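Local coordinates for tailspike protein (Acinetobacter phage vB_ApiP_P1, PDB 6E1R) that probably binds and cleaves the capsular polysaccharide of its Acinetobacter host, as phage tailspike depolymerases do, and assembles as a trimer, at the interface of chains A and B. Sequence-based numbering; all coordinates share one arbitrary frame. Chains: chain A/B, Tailspike protein.

Contact 1: the interface of chains A and B. Residues chain A 305-307, 336-338; chain B 249-250, 274-275, 299.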
# COMPACT_ATOMS: atom_id res chain seq x y z
N GLY A 305 -2.49 -3.37 5.62
CA GLY A 305 -1.86 -4.01 6.75
C GLY A 305 -2.44 -3.57 8.08
O GLY A 305 -3.04 -2.50 8.17
N GLY A 306 -2.30 -4.41 9.12
CA GLY A 306 -2.72 -4.03 10.45
C GLY A 306 -3.61 -5.07 11.07
O GLY A 306 -3.70 -6.21 10.60
N TYR A 307 -4.29 -4.68 12.15
CA TYR A 307 -5.15 -5.57 12.92
C TYR A 307 -6.53 -4.94 13.10
O TYR A 307 -6.65 -3.74 13.36
CB TYR A 307 -4.57 -5.87 14.30
CG TYR A 307 -3.27 -6.65 14.29
CD1 TYR A 307 -2.07 -6.02 13.99
CD2 TYR A 307 -3.25 -8.00 14.60
CE1 TYR A 307 -0.89 -6.72 13.99
CE2 TYR A 307 -2.06 -8.71 14.60
CZ TYR A 307 -0.89 -8.06 14.29
OH TYR A 307 0.30 -8.76 14.28
N GLY A 336 -4.50 -7.39 3.48
CA GLY A 336 -3.63 -8.08 4.42
C GLY A 336 -3.87 -7.71 5.86
O GLY A 336 -2.93 -7.34 6.57
N ILE A 337 -5.11 -7.81 6.32
CA ILE A 337 -5.49 -7.42 7.67
C ILE A 337 -5.65 -8.67 8.52
O ILE A 337 -6.28 -9.65 8.09
CB ILE A 337 -6.79 -6.59 7.67
CG1 ILE A 337 -6.70 -5.47 6.64
CG2 ILE A 337 -7.05 -6.02 9.06
CD1 ILE A 337 -5.54 -4.53 6.85
N HIS A 338 -5.07 -8.65 9.72
CA HIS A 338 -5.25 -9.74 10.67
C HIS A 338 -6.56 -9.49 11.43
O HIS A 338 -6.67 -8.53 12.19
CB HIS A 338 -4.07 -9.82 11.63
CG HIS A 338 -4.08 -11.03 12.51
ND1 HIS A 338 -3.40 -12.19 12.20
CD2 HIS A 338 -4.71 -11.27 13.69
CE1 HIS A 338 -3.60 -13.08 13.15
NE2 HIS A 338 -4.39 -12.55 14.07
N ASN B 249 4.73 -9.79 16.75
CA ASN B 249 3.63 -9.30 15.94
C ASN B 249 3.78 -7.82 15.64
O ASN B 249 4.48 -7.08 16.33
CB ASN B 249 2.28 -9.55 16.65
CG ASN B 249 2.08 -11.00 17.04
OD1 ASN B 249 2.61 -11.91 16.40
ND2 ASN B 249 1.31 -11.22 18.10
N ALA B 250 3.11 -7.39 14.56
CA ALA B 250 2.86 -5.97 14.28
C ALA B 250 4.15 -5.17 14.17
O ALA B 250 4.34 -4.15 14.84
CB ALA B 250 1.93 -5.37 15.33
N THR B 274 2.70 -12.49 13.58
CA THR B 274 1.79 -11.95 12.58
C THR B 274 2.19 -10.54 12.17
O THR B 274 2.77 -9.78 12.96
CB THR B 274 0.36 -11.93 13.11
OG1 THR B 274 0.30 -11.14 14.31
CG2 THR B 274 -0.12 -13.33 13.42
N GLN B 275 1.89 -10.20 10.92
CA GLN B 275 1.94 -8.83 10.40
C GLN B 275 3.36 -8.25 10.46
O GLN B 275 3.70 -7.40 11.28
CB GLN B 275 0.95 -7.94 11.16
CG GLN B 275 -0.50 -8.33 10.94
CD GLN B 275 -0.99 -7.99 9.55
OE1 GLN B 275 -0.72 -6.91 9.03
NE2 GLN B 275 -1.72 -8.92 8.93
N SER B 299 -0.46 -15.09 9.38
CA SER B 299 -0.99 -13.85 8.81
C SER B 299 -0.19 -13.49 7.56
O SER B 299 0.91 -14.01 7.35
CB SER B 299 -0.95 -12.72 9.85
OG SER B 299 -2.11 -11.90 9.78

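Contact 2: the interface of chains A and B. Residues chain A 467, 469, 488, 548; chain B 466-467, 488, 490, 548-549.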
# COMPACT_ATOMS: atom_id res chain seq x y z
N ARG A 467 -26.61 -22.33 -33.08
CA ARG A 467 -27.29 -23.49 -32.51
C ARG A 467 -28.04 -23.08 -31.25
O ARG A 467 -27.60 -22.21 -30.50
CB ARG A 467 -26.27 -24.58 -32.20
CG ARG A 467 -26.82 -25.96 -31.91
CD ARG A 467 -25.72 -26.80 -31.27
NE ARG A 467 -24.44 -26.60 -31.96
CZ ARG A 467 -23.25 -26.70 -31.38
NH1 ARG A 467 -23.16 -26.97 -30.08
NH2 ARG A 467 -22.14 -26.50 -32.09
N LEU A 469 -30.07 -24.82 -27.83
CA LEU A 469 -30.47 -25.93 -26.98
C LEU A 469 -31.57 -25.43 -26.05
O LEU A 469 -31.32 -24.57 -25.19
CB LEU A 469 -29.28 -26.46 -26.18
CG LEU A 469 -29.57 -27.63 -25.23
CD1 LEU A 469 -30.09 -28.84 -25.99
CD2 LEU A 469 -28.33 -27.98 -24.43
N GLU A 488 -32.85 -29.53 -30.00
CA GLU A 488 -31.62 -29.05 -30.60
C GLU A 488 -31.98 -28.38 -31.92
O GLU A 488 -32.48 -29.04 -32.84
CB GLU A 488 -30.64 -30.20 -30.82
CG GLU A 488 -29.26 -29.79 -31.31
CD GLU A 488 -28.32 -29.41 -30.17
OE1 GLU A 488 -28.81 -28.99 -29.10
OE2 GLU A 488 -27.09 -29.54 -30.35
N THR A 548 -25.19 -21.15 -29.15
CA THR A 548 -23.82 -21.35 -29.59
C THR A 548 -23.67 -20.76 -30.98
O THR A 548 -24.56 -20.90 -31.82
CB THR A 548 -23.45 -22.85 -29.61
OG1 THR A 548 -23.71 -23.43 -28.33
CG2 THR A 548 -21.98 -23.03 -29.96
N GLY B 466 -30.03 -31.81 -21.38
CA GLY B 466 -29.04 -31.12 -22.17
C GLY B 466 -28.43 -32.06 -23.19
O GLY B 466 -28.98 -33.12 -23.48
N ARG B 467 -27.29 -31.66 -23.74
CA ARG B 467 -26.60 -32.44 -24.76
C ARG B 467 -25.24 -32.89 -24.24
O ARG B 467 -24.61 -32.20 -23.43
CB ARG B 467 -26.46 -31.66 -26.08
CG ARG B 467 -25.35 -30.63 -26.11
CD ARG B 467 -25.15 -30.11 -27.53
NE ARG B 467 -24.66 -28.73 -27.55
CZ ARG B 467 -25.44 -27.67 -27.75
NH1 ARG B 467 -26.75 -27.84 -27.95
NH2 ARG B 467 -24.92 -26.45 -27.76
N GLU B 488 -22.90 -37.76 -30.27
CA GLU B 488 -23.67 -36.59 -29.87
C GLU B 488 -25.01 -37.06 -29.31
O GLU B 488 -25.80 -37.68 -30.03
CB GLU B 488 -23.89 -35.63 -31.04
CG GLU B 488 -24.57 -34.33 -30.67
CD GLU B 488 -23.61 -33.27 -30.16
OE1 GLU B 488 -22.53 -33.63 -29.64
OE2 GLU B 488 -23.93 -32.07 -30.29
N LEU B 490 -28.55 -36.33 -26.85
CA LEU B 490 -29.51 -35.50 -26.13
C LEU B 490 -30.10 -36.32 -24.99
O LEU B 490 -30.61 -37.42 -25.21
CB LEU B 490 -30.63 -35.01 -27.05
CG LEU B 490 -30.35 -33.77 -27.90
CD1 LEU B 490 -31.60 -33.35 -28.64
CD2 LEU B 490 -29.83 -32.64 -27.03
N THR B 548 -23.61 -29.73 -22.14
CA THR B 548 -24.19 -28.43 -22.42
C THR B 548 -25.63 -28.43 -21.96
O THR B 548 -26.35 -29.42 -22.15
CB THR B 548 -24.12 -28.09 -23.92
OG1 THR B 548 -22.77 -28.20 -24.38
CG2 THR B 548 -24.63 -26.68 -24.18
N GLY B 549 -26.06 -27.33 -21.35
CA GLY B 549 -27.43 -27.22 -20.89
C GLY B 549 -27.62 -27.59 -19.44
O GLY B 549 -26.69 -27.44 -18.63

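Contact 3: the interface of chains A and B. Residues chain A 429-431; chain B 434, 457, 547, 549, 551-552.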
# COMPACT_ATOMS: atom_id res chain seq x y z
N THR A 429 -15.93 -24.48 -15.81
CA THR A 429 -17.19 -25.05 -15.36
C THR A 429 -18.24 -23.95 -15.44
O THR A 429 -18.29 -23.06 -14.58
CB THR A 429 -17.07 -25.60 -13.94
OG1 THR A 429 -16.08 -26.64 -13.91
CG2 THR A 429 -18.41 -26.17 -13.48
N SER A 430 -19.07 -24.00 -16.47
CA SER A 430 -20.12 -23.01 -16.67
C SER A 430 -21.25 -23.67 -17.44
O SER A 430 -21.10 -23.96 -18.63
CB SER A 430 -19.59 -21.78 -17.41
OG SER A 430 -20.60 -20.78 -17.50
N TYR A 431 -22.37 -23.91 -16.76
CA TYR A 431 -23.51 -24.56 -17.39
C TYR A 431 -24.52 -23.56 -17.93
O TYR A 431 -25.21 -23.86 -18.92
CB TYR A 431 -24.18 -25.51 -16.39
CG TYR A 431 -23.22 -26.56 -15.86
CD1 TYR A 431 -22.88 -27.66 -16.63
CD2 TYR A 431 -22.66 -26.43 -14.60
CE1 TYR A 431 -22.00 -28.62 -16.15
CE2 TYR A 431 -21.78 -27.38 -14.11
CZ TYR A 431 -21.45 -28.47 -14.89
OH TYR A 431 -20.58 -29.41 -14.40
N ASN B 434 -16.89 -28.00 -19.07
CA ASN B 434 -17.87 -28.97 -18.58
C ASN B 434 -17.45 -30.39 -18.95
O ASN B 434 -18.23 -31.18 -19.47
CB ASN B 434 -19.27 -28.64 -19.10
CG ASN B 434 -19.74 -27.26 -18.68
OD1 ASN B 434 -19.27 -26.71 -17.69
ND2 ASN B 434 -20.67 -26.69 -19.44
N PRO B 457 -27.22 -29.51 -12.79
CA PRO B 457 -26.02 -28.92 -12.17
C PRO B 457 -26.30 -27.83 -11.15
O PRO B 457 -25.40 -27.51 -10.36
CB PRO B 457 -25.24 -28.37 -13.38
CG PRO B 457 -26.24 -28.27 -14.51
CD PRO B 457 -27.54 -28.90 -14.09
N THR B 547 -20.52 -31.57 -21.65
CA THR B 547 -21.95 -31.35 -21.46
C THR B 547 -22.34 -29.91 -21.76
O THR B 547 -21.53 -28.99 -21.66
CB THR B 547 -22.36 -31.70 -20.03
OG1 THR B 547 -21.98 -30.64 -19.14
CG2 THR B 547 -21.70 -32.99 -19.58
N GLY B 549 -26.06 -27.33 -21.35
CA GLY B 549 -27.43 -27.22 -20.89
C GLY B 549 -27.62 -27.59 -19.44
O GLY B 549 -26.69 -27.44 -18.63
N VAL B 551 -27.47 -30.19 -17.58
CA VAL B 551 -26.98 -31.53 -17.25
C VAL B 551 -25.47 -31.45 -17.00
O VAL B 551 -24.76 -30.65 -17.63
CB VAL B 551 -27.33 -32.56 -18.35
CG1 VAL B 551 -26.54 -32.29 -19.62
CG2 VAL B 551 -27.09 -33.98 -17.85
N GLN B 552 -25.00 -32.27 -16.08
CA GLN B 552 -23.58 -32.36 -15.76
C GLN B 552 -23.19 -33.83 -15.64
O GLN B 552 -23.98 -34.66 -15.18
CB GLN B 552 -23.26 -31.62 -14.45
CG GLN B 552 -23.98 -32.17 -13.23
CD GLN B 552 -23.53 -31.53 -11.94
OE1 GLN B 552 -22.58 -30.74 -11.92
NE2 GLN B 552 -24.20 -31.86 -10.84

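Contact 1: the interface of chains A and B
B:Gln275 reaches from a loop of one right-handed beta-helix, the fold usual for phage tailspikes, to A:Gly306 and A:Tyr307 on the neighbouring subunit. Its CB packs on the phenol end of A:Tyr307, 3.6 Å from CE1. The next carbon, CG, sits over the rim of the ring at its hydroxyl end, 3.4 Å from A:Tyr307 CZ; the side chains run past one another in opposite directions, amide and ring planes 69° apart. A bend at chi2 (-72°) turns the carboxamide off the ring toward two backbone groups of chain A. OE1 accepts from A:Gly306 N at 3.0 Å, the donor well above the carbonyl plane. The amide NE2 gives one N-H to A:Gly336 O (3.1 Å) and another to B:Ser299 OG (3.1 Å), both acceptors close to the amide plane, which fixes its rotation. B:Ser299 OG also hydrogen-bonds the imidazole ND1 of A:His338 at 2.8 Å; either group could be the donor. A:His338 CE1 lies 3.5 Å from the methyl CG2 of B:Thr274, whose side chain crosses it nearly at a right angle. A:Tyr307 OH lies 3.1 Å from B:Ala250 N, at best a strongly bent, weak hydrogen bond, and the B:Ala250 methyl touches CE1 obliquely, from the side away from B:Gln275 CG.

Contact 2: the interface of chains A and B
B:Arg467 forms a salt bridge with A:Glu488 across the subunit boundary of a C-terminal beta domain of the tailspike. The guanidinium NH1 stands 2.6 Å from carboxylate OE1, on its syn side, but the bond is bent (115° at H) and the two planes are 74° apart, a tilted meeting and not a flat two-pronged pair. B:Arg467 gets there with CG between the backbone N and the carbonyl carbon (chi1 78°) and a chain extended from CG to NE. Like charges also come together: the two Arg467 guanidinium groups meet edge to face without a bond between them. The OE2 atoms of A:Glu488 and B:Glu488 approach to 4.1 Å; mixing two acidic with two basic groups may offset both repulsions.

Apolar contacts flank the charges. The B:Arg467 guanidinium is sandwiched near its rim, B:Thr548 CG2 over one face and A:Arg467 CD over the other. A:Leu469 puts its CD2 branch 3.7 Å from B:Gly549 CA, also near B:Gly466, while CD1 meets B:Leu490 CD2 at 3.9 Å. The other branch of B:Leu490, CD1, touches A:Glu488 CB. On both chains the residues come from strands 465-474, 484-494 and 539-548, with B:Gly549 just past the last, so the subunits face each other through equivalent strands.

Contact 3: the interface of chains A and B
The carboxamide ND2 of B:Asn434 donates to A:Ser430 O at 2.9 Å and makes a weak bond to B:Thr547 O, so the nitrogen is held mainly by chain A, with weak support from its own chain. The A:Ser430 oxygen lies close to the amide plane, although the donor stands above the plane of that carbonyl. At the other corner of the amide, OD1 accepts from A:Ser430 N at 3.0 Å, in the carbonyl plane and on a lone pair. One asparagine side chain thus reads both backbone polar groups of A:Ser430, and the pair of bonds fixes the rotation of the amide.

A:Tyr431, the next residue, is inserted between groups of chain B. Its CG is anti to the carbonyl carbon (chi1 -58°), which directs the ring into chain B. The B:Asn434 amide lies over the rim of one face, OD1 above it, almost parallel at 12°, its CG 3.6 Å from ring atom CE1. On the opposite face the B:Pro457 CB makes a CH-pi contact, 3.6 Å from the ring centroid. At the ring edge, in plane, sits B:Thr547 OG1, itself positioned by a 3.2 Å hydrogen bond to B:Val551 O. This sandwich, together with the edge contact, should hinder flipping of the ring. Beside the hydroxyl end, on the proline side, lies B:Gln552, its amide nearly perpendicular to the ring and its CB 3.7 Å from A:Tyr431 CZ.

Contacts 2 and 3 are near neighbours, the centres of their C-alpha atoms about 10 Å apart, and share B:Gly549: A:Leu469 packs on it in contact 2, A:Tyr431 in contact 3. Strand 539-548 also serves both, through B:Thr548 and B:Thr547. Contact 1 lies about 50 Å from contact 2 and about 40 Å from contact 3 between the same kind of centres, in the beta-helix part of the chain. The same two subunits are therefore joined at well-separated levels along the spike, and with three copies in the deposited assembly such contacts would recur around the trimer, probably keeping its subunits in register.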